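Local coordinates for sulfate adenylyltransferase (PDB 4DNX), which catalyses the reaction of sulfate with ATP to give adenosine 5'-phosphosulfate and diphosphate, a step of sulfur metabolism, at residues R13-P18 and H22-E27; R98-D103 and N109-V114; P104-N109 and N165-Q170. All coordinates share one frame; numbering follows the deposited sequence.

Contact 1 (R13-P18 and H22-E27); sequences RFVYDP and HRLSSE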
loop_
_atom_site.group_PDB
_atom_site.type_symbol
_atom_site.label_atom_id
_atom_site.label_comp_id
_atom_site.label_asym_id
_atom_site.label_seq_id
_atom_site.Cartn_x
_atom_site.Cartn_y
_atom_site.Cartn_z
ATOM N N ARG A 13 -1.178 -2.012 -16.059
ATOM C CA ARG A 13 0.017 -2.431 -16.794
ATOM C C ARG A 13 1.141 -2.920 -15.861
ATOM O O ARG A 13 2.195 -3.380 -16.316
ATOM C CB ARG A 13 0.516 -1.287 -17.715
ATOM C CG ARG A 13 -0.568 -0.794 -18.725
ATOM C CD ARG A 13 -1.090 -1.935 -19.608
ATOM N NE ARG A 13 -0.065 -2.466 -20.480
ATOM C CZ ARG A 13 -0.256 -3.445 -21.363
ATOM N NH1 ARG A 13 -1.475 -3.998 -21.502
ATOM N NH2 ARG A 13 0.766 -3.879 -22.113
ATOM N N PHE A 14 0.895 -2.879 -14.559
ATOM C CA PHE A 14 1.868 -3.451 -13.591
ATOM C C PHE A 14 1.959 -4.961 -13.722
ATOM O O PHE A 14 0.944 -5.648 -13.945
ATOM C CB PHE A 14 1.507 -3.078 -12.130
ATOM C CG PHE A 14 2.419 -3.687 -11.117
ATOM C CD1 PHE A 14 3.734 -3.202 -10.933
ATOM C CD2 PHE A 14 1.963 -4.728 -10.313
ATOM C CE1 PHE A 14 4.573 -3.809 -9.983
ATOM C CE2 PHE A 14 2.773 -5.352 -9.367
ATOM C CZ PHE A 14 4.087 -4.896 -9.182
ATOM N N VAL A 15 3.196 -5.473 -13.602
ATOM C CA VAL A 15 3.387 -6.944 -13.700
ATOM C C VAL A 15 3.105 -7.571 -12.312
ATOM O O VAL A 15 4.015 -7.812 -11.488
ATOM C CB VAL A 15 4.783 -7.290 -14.193
ATOM C CG1 VAL A 15 4.920 -8.841 -14.403
ATOM C CG2 VAL A 15 5.021 -6.553 -15.503
ATOM N N TYR A 16 1.834 -7.908 -12.085
ATOM C CA TYR A 16 1.418 -8.528 -10.808
ATOM C C TYR A 16 1.969 -9.937 -10.504
ATOM O O TYR A 16 2.116 -10.285 -9.339
ATOM C CB TYR A 16 -0.107 -8.574 -10.691
ATOM C CG TYR A 16 -0.743 -7.279 -10.251
ATOM C CD1 TYR A 16 -0.775 -6.915 -8.897
ATOM C CD2 TYR A 16 -1.302 -6.408 -11.197
ATOM C CE1 TYR A 16 -1.334 -5.707 -8.488
ATOM C CE2 TYR A 16 -1.898 -5.177 -10.789
ATOM C CZ TYR A 16 -1.935 -4.875 -9.417
ATOM O OH TYR A 16 -2.493 -3.708 -8.982
ATOM N N ASP A 17 2.259 -10.754 -11.530
ATOM C CA ASP A 17 2.781 -12.087 -11.315
ATOM C C ASP A 17 4.261 -11.962 -10.928
ATOM O O ASP A 17 5.032 -11.468 -11.745
ATOM C CB ASP A 17 2.658 -12.895 -12.608
ATOM C CG ASP A 17 3.164 -14.316 -12.450
ATOM O OD1 ASP A 17 2.619 -15.032 -11.602
ATOM O OD2 ASP A 17 4.101 -14.724 -13.173
ATOM N N PRO A 18 4.660 -12.377 -9.720
ATOM C CA PRO A 18 6.039 -12.149 -9.267
ATOM C C PRO A 18 7.083 -12.878 -10.131
ATOM O O PRO A 18 8.151 -12.334 -10.351
ATOM C CB PRO A 18 6.049 -12.694 -7.842
ATOM C CG PRO A 18 4.652 -12.512 -7.398
ATOM C CD PRO A 18 3.765 -12.684 -8.581
ATOM N N HIS A 22 10.069 -10.873 -12.030
ATOM C CA HIS A 22 11.507 -11.169 -11.860
ATOM C C HIS A 22 12.169 -11.410 -13.210
ATOM O O HIS A 22 13.274 -10.925 -13.459
ATOM C CB HIS A 22 11.735 -12.383 -10.935
ATOM C CG HIS A 22 11.136 -12.230 -9.567
ATOM N ND1 HIS A 22 10.875 -13.311 -8.749
ATOM C CD2 HIS A 22 10.755 -11.125 -8.875
ATOM C CE1 HIS A 22 10.357 -12.878 -7.608
ATOM N NE2 HIS A 22 10.251 -11.560 -7.671
ATOM N N ARG A 23 11.486 -12.138 -14.094
ATOM C CA ARG A 23 12.057 -12.396 -15.429
ATOM C C ARG A 23 12.241 -11.109 -16.252
ATOM O O ARG A 23 13.290 -10.943 -16.932
ATOM C CB ARG A 23 11.193 -13.390 -16.198
ATOM C CG ARG A 23 11.367 -14.802 -15.664
ATOM C CD ARG A 23 10.200 -15.725 -16.010
ATOM N NE ARG A 23 10.135 -16.006 -17.436
ATOM C CZ ARG A 23 10.683 -17.064 -18.028
ATOM N NH1 ARG A 23 11.360 -17.961 -17.315
ATOM N NH2 ARG A 23 10.564 -17.217 -19.339
ATOM N N LEU A 24 11.242 -10.224 -16.186
ATOM C CA LEU A 24 11.290 -8.951 -16.909
ATOM C C LEU A 24 12.370 -8.028 -16.335
ATOM O O LEU A 24 13.101 -7.353 -17.086
ATOM C CB LEU A 24 9.917 -8.251 -16.890
ATOM C CG LEU A 24 8.895 -8.901 -17.851
ATOM C CD1 LEU A 24 7.463 -8.307 -17.716
ATOM C CD2 LEU A 24 9.358 -8.787 -19.301
ATOM N N SER A 25 12.447 -7.975 -15.006
ATOM C CA SER A 25 13.484 -7.161 -14.346
ATOM C C SER A 25 14.869 -7.625 -14.783
ATOM O O SER A 25 15.764 -6.800 -15.064
ATOM C CB SER A 25 13.400 -7.292 -12.824
ATOM O OG SER A 25 12.280 -6.577 -12.413
ATOM N N SER A 26 15.051 -8.943 -14.833
ATOM C CA SER A 26 16.328 -9.502 -15.274
ATOM C C SER A 26 16.628 -9.132 -16.713
ATOM O O SER A 26 17.753 -8.712 -17.037
ATOM C CB SER A 26 16.317 -11.026 -15.128
ATOM O OG SER A 26 16.620 -11.368 -13.798
ATOM N N GLU A 27 15.626 -9.288 -17.575
ATOM C CA GLU A 27 15.749 -8.961 -19.003
ATOM C C GLU A 27 16.099 -7.498 -19.215
ATOM O O GLU A 27 16.909 -7.174 -20.091
ATOM C CB GLU A 27 14.427 -9.234 -19.731
ATOM C CG GLU A 27 14.529 -9.154 -21.250
ATOM C CD GLU A 27 13.186 -9.233 -21.984
ATOM O OE1 GLU A 27 12.131 -9.425 -21.328
ATOM O OE2 GLU A 27 13.186 -9.087 -23.244
#

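Contact 2 (R98-D103 and N109-V114); sequences RIALRD and NPVLAV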
loop_
_atom_site.group_PDB
_atom_site.type_symbol
_atom_site.label_atom_id
_atom_site.label_comp_id
_atom_site.label_asym_id
_atom_site.label_seq_id
_atom_site.Cartn_x
_atom_site.Cartn_y
_atom_site.Cartn_z
ATOM N N ARG A 98 12.423 -3.629 -28.347
ATOM C CA ARG A 98 12.112 -3.814 -26.936
ATOM C C ARG A 98 13.205 -3.070 -26.155
ATOM O O ARG A 98 14.413 -3.274 -26.423
ATOM C CB ARG A 98 12.145 -5.300 -26.628
ATOM C CG ARG A 98 11.697 -5.697 -25.272
ATOM C CD ARG A 98 11.233 -7.149 -25.410
ATOM N NE ARG A 98 10.918 -7.713 -24.119
ATOM C CZ ARG A 98 9.737 -7.587 -23.523
ATOM N NH1 ARG A 98 8.753 -6.924 -24.118
ATOM N NH2 ARG A 98 9.539 -8.135 -22.330
ATOM N N ILE A 99 12.775 -2.178 -25.246
ATOM C CA ILE A 99 13.709 -1.282 -24.563
ATOM C C ILE A 99 13.295 -1.141 -23.103
ATOM O O ILE A 99 12.155 -1.484 -22.746
ATOM C CB ILE A 99 13.755 0.109 -25.237
ATOM C CG1 ILE A 99 12.405 0.851 -25.047
ATOM C CG2 ILE A 99 14.140 -0.044 -26.722
ATOM C CD1 ILE A 99 12.439 2.362 -25.431
ATOM N N ALA A 100 14.203 -0.655 -22.262
ATOM C CA ALA A 100 13.899 -0.367 -20.845
ATOM C C ALA A 100 13.728 1.142 -20.710
ATOM O O ALA A 100 14.518 1.924 -21.259
ATOM C CB ALA A 100 15.035 -0.859 -19.922
ATOM N N LEU A 101 12.677 1.546 -20.011
ATOM C CA LEU A 101 12.446 2.976 -19.674
ATOM C C LEU A 101 12.928 3.201 -18.236
ATOM O O LEU A 101 12.472 2.535 -17.320
ATOM C CB LEU A 101 10.956 3.305 -19.780
ATOM C CG LEU A 101 10.237 2.997 -21.101
ATOM C CD1 LEU A 101 8.803 3.476 -21.046
ATOM C CD2 LEU A 101 11.007 3.581 -22.330
ATOM N N ARG A 102 13.865 4.142 -18.047
ATOM C CA ARG A 102 14.531 4.339 -16.756
ATOM C C ARG A 102 13.960 5.607 -16.106
ATOM O O ARG A 102 13.575 6.523 -16.807
ATOM C CB ARG A 102 16.031 4.432 -16.949
ATOM C CG ARG A 102 16.645 3.016 -17.252
ATOM C CD ARG A 102 18.145 3.058 -17.432
ATOM N NE ARG A 102 18.683 1.688 -17.512
ATOM C CZ ARG A 102 18.994 0.879 -16.483
ATOM N NH1 ARG A 102 18.773 1.225 -15.193
ATOM N NH2 ARG A 102 19.466 -0.337 -16.749
ATOM N N ASP A 103 13.889 5.604 -14.776
ATOM C CA ASP A 103 13.197 6.617 -13.977
ATOM C C ASP A 103 14.117 7.852 -13.771
ATOM O O ASP A 103 15.187 7.729 -13.193
ATOM C CB ASP A 103 12.881 5.988 -12.604
ATOM C CG ASP A 103 11.807 6.719 -11.859
ATOM O OD1 ASP A 103 11.608 7.962 -12.055
ATOM O OD2 ASP A 103 11.098 6.030 -11.061
ATOM N N ASN A 109 18.801 6.053 -11.749
ATOM C CA ASN A 109 17.858 5.836 -12.864
ATOM C C ASN A 109 17.532 4.352 -13.059
ATOM O O ASN A 109 17.787 3.797 -14.126
ATOM C CB ASN A 109 18.424 6.406 -14.192
ATOM C CG ASN A 109 18.885 7.862 -14.045
ATOM O OD1 ASN A 109 20.078 8.189 -14.270
ATOM N ND2 ASN A 109 17.947 8.727 -13.644
ATOM N N PRO A 110 16.924 3.737 -12.060
ATOM C CA PRO A 110 16.509 2.308 -12.215
ATOM C C PRO A 110 15.435 2.119 -13.278
ATOM O O PRO A 110 14.726 3.056 -13.692
ATOM C CB PRO A 110 15.874 2.005 -10.857
ATOM C CG PRO A 110 15.316 3.333 -10.388
ATOM C CD PRO A 110 16.470 4.282 -10.765
ATOM N N VAL A 111 15.305 0.883 -13.754
ATOM C CA VAL A 111 14.242 0.597 -14.709
ATOM C C VAL A 111 12.863 0.730 -14.102
ATOM O O VAL A 111 12.574 0.163 -13.016
ATOM C CB VAL A 111 14.403 -0.863 -15.240
ATOM C CG1 VAL A 111 13.243 -1.175 -16.203
ATOM C CG2 VAL A 111 15.747 -1.016 -15.970
ATOM N N LEU A 112 11.997 1.469 -14.797
ATOM C CA LEU A 112 10.596 1.681 -14.364
ATOM C C LEU A 112 9.630 0.773 -15.164
ATOM O O LEU A 112 8.642 0.255 -14.619
ATOM C CB LEU A 112 10.212 3.162 -14.558
ATOM C CG LEU A 112 8.769 3.613 -14.351
ATOM C CD1 LEU A 112 8.308 3.323 -12.932
ATOM C CD2 LEU A 112 8.601 5.100 -14.670
ATOM N N ALA A 113 9.949 0.522 -16.441
ATOM C CA ALA A 113 9.015 -0.237 -17.313
ATOM C C ALA A 113 9.817 -0.786 -18.485
ATOM O O ALA A 113 10.917 -0.321 -18.761
ATOM C CB ALA A 113 7.892 0.685 -17.860
ATOM N N VAL A 114 9.247 -1.817 -19.112
ATOM C CA VAL A 114 9.777 -2.376 -20.354
ATOM C C VAL A 114 8.760 -2.025 -21.451
ATOM O O VAL A 114 7.550 -2.158 -21.250
ATOM C CB VAL A 114 9.922 -3.920 -20.212
ATOM C CG1 VAL A 114 10.332 -4.545 -21.536
ATOM C CG2 VAL A 114 10.952 -4.246 -19.158
#

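Contact 3 (P104-N109 and N165-Q170); sequences PNVEGN and NFSYFQ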
loop_
_atom_site.group_PDB
_atom_site.type_symbol
_atom_site.label_atom_id
_atom_site.label_comp_id
_atom_site.label_asym_id
_atom_site.label_seq_id
_atom_site.Cartn_x
_atom_site.Cartn_y
_atom_site.Cartn_z
ATOM N N PRO A 104 13.645 9.032 -14.180
ATOM C CA PRO A 104 14.436 10.255 -13.945
ATOM C C PRO A 104 14.430 10.732 -12.500
ATOM O O PRO A 104 15.255 11.607 -12.139
ATOM C CB PRO A 104 13.741 11.288 -14.847
ATOM C CG PRO A 104 12.288 10.900 -14.818
ATOM C CD PRO A 104 12.415 9.335 -14.927
ATOM N N ASN A 105 13.553 10.169 -11.676
ATOM C CA ASN A 105 13.318 10.712 -10.317
ATOM C C ASN A 105 13.792 9.815 -9.162
ATOM O O ASN A 105 13.376 9.975 -8.007
ATOM C CB ASN A 105 11.846 11.026 -10.134
ATOM C CG ASN A 105 11.358 12.135 -11.062
ATOM O OD1 ASN A 105 12.056 13.171 -11.300
ATOM N ND2 ASN A 105 10.169 11.938 -11.579
ATOM N N VAL A 106 14.615 8.838 -9.498
ATOM C CA VAL A 106 15.252 7.947 -8.521
ATOM C C VAL A 106 16.732 7.866 -8.814
ATOM O O VAL A 106 17.130 7.620 -9.976
ATOM C CB VAL A 106 14.571 6.523 -8.532
ATOM C CG1 VAL A 106 15.286 5.596 -7.517
ATOM C CG2 VAL A 106 13.060 6.660 -8.222
ATOM N N GLU A 107 17.553 8.070 -7.772
ATOM C CA GLU A 107 19.033 8.110 -7.914
ATOM C C GLU A 107 19.523 6.847 -8.630
ATOM O O GLU A 107 19.115 5.729 -8.285
ATOM C CB GLU A 107 19.707 8.269 -6.539
ATOM C CG GLU A 107 21.228 8.584 -6.552
ATOM C CD GLU A 107 21.735 9.155 -5.207
ATOM O OE1 GLU A 107 20.918 9.659 -4.384
ATOM O OE2 GLU A 107 22.969 9.103 -4.964
ATOM N N GLY A 108 20.364 7.033 -9.646
ATOM C CA GLY A 108 20.883 5.917 -10.446
ATOM C C GLY A 108 20.016 5.480 -11.626
ATOM O O GLY A 108 20.449 4.599 -12.401
ATOM N N ASN A 109 18.801 6.053 -11.749
ATOM C CA ASN A 109 17.858 5.836 -12.864
ATOM C C ASN A 109 17.532 4.352 -13.059
ATOM O O ASN A 109 17.787 3.797 -14.126
ATOM C CB ASN A 109 18.424 6.406 -14.192
ATOM C CG ASN A 109 18.885 7.862 -14.045
ATOM O OD1 ASN A 109 20.078 8.189 -14.270
ATOM N ND2 ASN A 109 17.947 8.727 -13.644
ATOM N N ASN A 165 7.486 -1.118 -11.295
ATOM C CA ASN A 165 7.343 -0.483 -9.960
ATOM C C ASN A 165 6.618 0.827 -10.091
ATOM O O ASN A 165 6.271 1.276 -11.219
ATOM C CB ASN A 165 8.704 -0.290 -9.266
ATOM C CG ASN A 165 9.660 0.561 -10.077
ATOM O OD1 ASN A 165 9.468 1.775 -10.210
ATOM N ND2 ASN A 165 10.694 -0.087 -10.638
ATOM N N PHE A 166 6.331 1.435 -8.929
ATOM C CA PHE A 166 5.617 2.717 -8.907
ATOM C C PHE A 166 6.494 3.853 -8.479
ATOM O O PHE A 166 5.994 4.857 -7.916
ATOM C CB PHE A 166 4.385 2.580 -8.011
ATOM C CG PHE A 166 3.426 1.504 -8.505
ATOM C CD1 PHE A 166 2.838 1.622 -9.760
ATOM C CD2 PHE A 166 3.060 0.425 -7.710
ATOM C CE1 PHE A 166 1.951 0.658 -10.251
ATOM C CE2 PHE A 166 2.130 -0.542 -8.201
ATOM C CZ PHE A 166 1.581 -0.427 -9.457
ATOM N N SER A 167 7.782 3.721 -8.770
ATOM C CA SER A 167 8.725 4.862 -8.604
ATOM C C SER A 167 8.810 5.296 -7.099
ATOM O O SER A 167 8.513 4.512 -6.141
ATOM C CB SER A 167 8.308 5.981 -9.586
ATOM O OG SER A 167 9.267 7.070 -9.643
ATOM N N TYR A 168 9.183 6.560 -6.871
ATOM C CA TYR A 168 9.344 7.080 -5.550
ATOM C C TYR A 168 7.996 7.311 -4.885
ATOM O O TYR A 168 7.945 7.483 -3.646
ATOM C CB TYR A 168 10.167 8.399 -5.596
ATOM C CG TYR A 168 9.419 9.578 -6.155
ATOM C CD1 TYR A 168 9.435 9.862 -7.527
ATOM C CD2 TYR A 168 8.732 10.439 -5.310
ATOM C CE1 TYR A 168 8.736 10.971 -8.051
ATOM C CE2 TYR A 168 8.021 11.495 -5.807
ATOM C CZ TYR A 168 8.058 11.792 -7.154
ATOM O OH TYR A 168 7.371 12.882 -7.634
ATOM N N PHE A 169 6.903 7.283 -5.652
ATOM C CA PHE A 169 5.586 7.543 -5.044
ATOM C C PHE A 169 5.264 6.445 -4.016
ATOM O O PHE A 169 4.661 6.718 -2.958
ATOM C CB PHE A 169 4.492 7.560 -6.116
ATOM C CG PHE A 169 4.720 8.594 -7.199
ATOM C CD1 PHE A 169 4.677 9.971 -6.890
ATOM C CD2 PHE A 169 5.019 8.215 -8.497
ATOM C CE1 PHE A 169 4.857 10.950 -7.894
ATOM C CE2 PHE A 169 5.229 9.182 -9.518
ATOM C CZ PHE A 169 5.149 10.558 -9.216
ATOM N N GLN A 170 5.589 5.190 -4.356
ATOM C CA GLN A 170 5.413 4.104 -3.386
ATOM C C GLN A 170 6.498 4.044 -2.342
ATOM O O GLN A 170 6.176 3.952 -1.149
ATOM C CB GLN A 170 5.174 2.703 -4.009
ATOM C CG GLN A 170 4.571 1.747 -2.924
ATOM C CD GLN A 170 3.969 0.463 -3.490
ATOM O OE1 GLN A 170 4.577 -0.168 -4.356
ATOM N NE2 GLN A 170 2.780 0.050 -2.952
HETATM O O HOH W 1 9.207 9.107 -11.403
#

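Contact 1 (R13-P18 and H22-E27)
The carbonyl oxygen of Pro18 meets His22 twice, once through the backbone and once through the side chain. Pro18 O accepts the amide of His22 at 2.9 Å from His22 N, with an N-H...O angle of 160°; this is an i to i+4 bond in the first turn of helix 18-28. The same oxygen sits beneath the imidazole, 3.1 Å from the ring plane and over its centre. His22 CG is turned anti to the carbonyl carbon (chi1 -58°), which keeps it beside the backbone N and folds the ring back over the Pro18 carbonyl. Neither ring nitrogen bonds to that oxygen. His22 NE2 is instead hydrogen-bonded to Asp172 of the second subunit, a carboxylate that would probably stabilise a protonated imidazole. On the proline side, CB of Pro18 comes to 4.3 Å from His22 CE1, and the proline also packs on Phe173 of the second subunit.

Two residues further along, Leu24 points at the incoming loop. Its CD1 lies 3.7 Å from CG2 of Val15, the two side chains meeting at a slant, and both residues also lean on Gln162 of strand 155-163. Val15 is the centre of an inverse gamma turn, closed by a weak bond of 3.1 Å from Tyr16 N to Phe14 O. That bend carries the chain round to Asp17, whose OD2 accepts from the backbone N of Gln20. The arrangement is that of an N-capped helix start, with Asp17 as the N-cap and the preceding loop folded back against the first turns, here at the dimer interface.

Contact 2 (R98-D103 and N109-V114)
A beta hairpin of the PUA-like domain, strands 98-102 and 111-116, is interrupted by a classic beta bulge. Leu101 faces both Leu112 and Ala113, and its carbonyl oxygen serves two amides: Leu112 N at 2.8 Å, and Ala113 N by a weaker bond of 3.3 Å. In return Leu101 N donates to Ala113 O at 2.9 Å. Beyond the bulge Arg102 and Val111 form a non-hydrogen-bonded pair whose side chains set off in different directions, the register shifted by one residue.

Toward the turn, side chains take over part of the bonding. Arg102 holds its chain extended from CG to NE and swings NH1 to Asn109 O, 3.0 Å away and within 2° of the guanidinium plane. CG2 of Val111 lies over one face of that guanidinium, 3.7 Å above its plane, while NH2 forms a salt bridge with Glu29. Asn109 answers from the loop just before strand 111-116: its ND2 reaches Asp103 O at 3.0 Å with an almost straight N-H...O angle of 178°, the oxygen lying in its amide plane. The backbone bond from Asp103 N to Pro110 O completes the closure.

At the far end CG1 of Val114 covers a face of the Arg98 guanidinium, 3.6 Å above it. Salt bridges from NE to Glu27 and NH1 to Asp116 probably help to fix the group's rotation under that methyl. Ala100 CB touches Val111, and strand 33-35 runs parallel along the other edge of strand 98-102, so the sheet is mixed; the pair itself is an antiparallel hairpin with a classic bulge.

Contact 3 (P104-N109 and N165-Q170)
A type II beta turn, Val106 to Asn109, closes the loop between strands 98-102 and 111-116, and the residues leading into it rest against Ser167 and Tyr168 of helix 167-172. Asn105 CB meets the Tyr168 ring obliquely, 3.7 Å from CD1, with the amide plane nearly perpendicular to the ring (89°). With CG between the backbone N and the carbonyl carbon (chi1 73°), the ring of Tyr168 lies beside Asn105, and it also packs against Phe169 by an offset contact. Next to it, Val106 CG2 approaches Tyr168 CB at 4.3 Å and covers the Tyr168 amide N, a buried group with no partner in the model. Were Tyr168 replaced by an alanine, Asn105 CB would probably be left with a gap beside it, and Phe169 without the ring on its face.

The chain enters this helix through an Asx turn: Asn165 OD1 takes the Ser167 amide at 3.0 Å, in the carbonyl plane on a lone pair. A water then spans the two segments, accepting from Asn105 ND2 at 3.0 Å and donating to Ser167 OG at 2.7 Å. Asn105 ND2 is also hydrogen-bonded to Ser38, and Ser167 OG to the carboxylate of Asp103.

Overall arrangement
Contact 1 comes first along the chain; contacts 2 and 3 follow and interlock, since the loop of contact 3 joins the two strands of contact 2 and Asn109 belongs to both. The centres of contacts 1 and 2 lie about 12 Å apart. Contact 3 is centred about 10 Å from contact 2 and about 16 Å from contact 1. The Glu27-Arg98 salt bridge ties helix 18-28 to the hairpin, a probable hydrogen bond from Asn165 to Val111 ties in segment 165-170, and Phe14 packs on Phe166. Helix 18-28, the hairpin and segment 165-170 thus pack together on one side of the chain's centre, with contacts 1 and 3 reaching the second subunit.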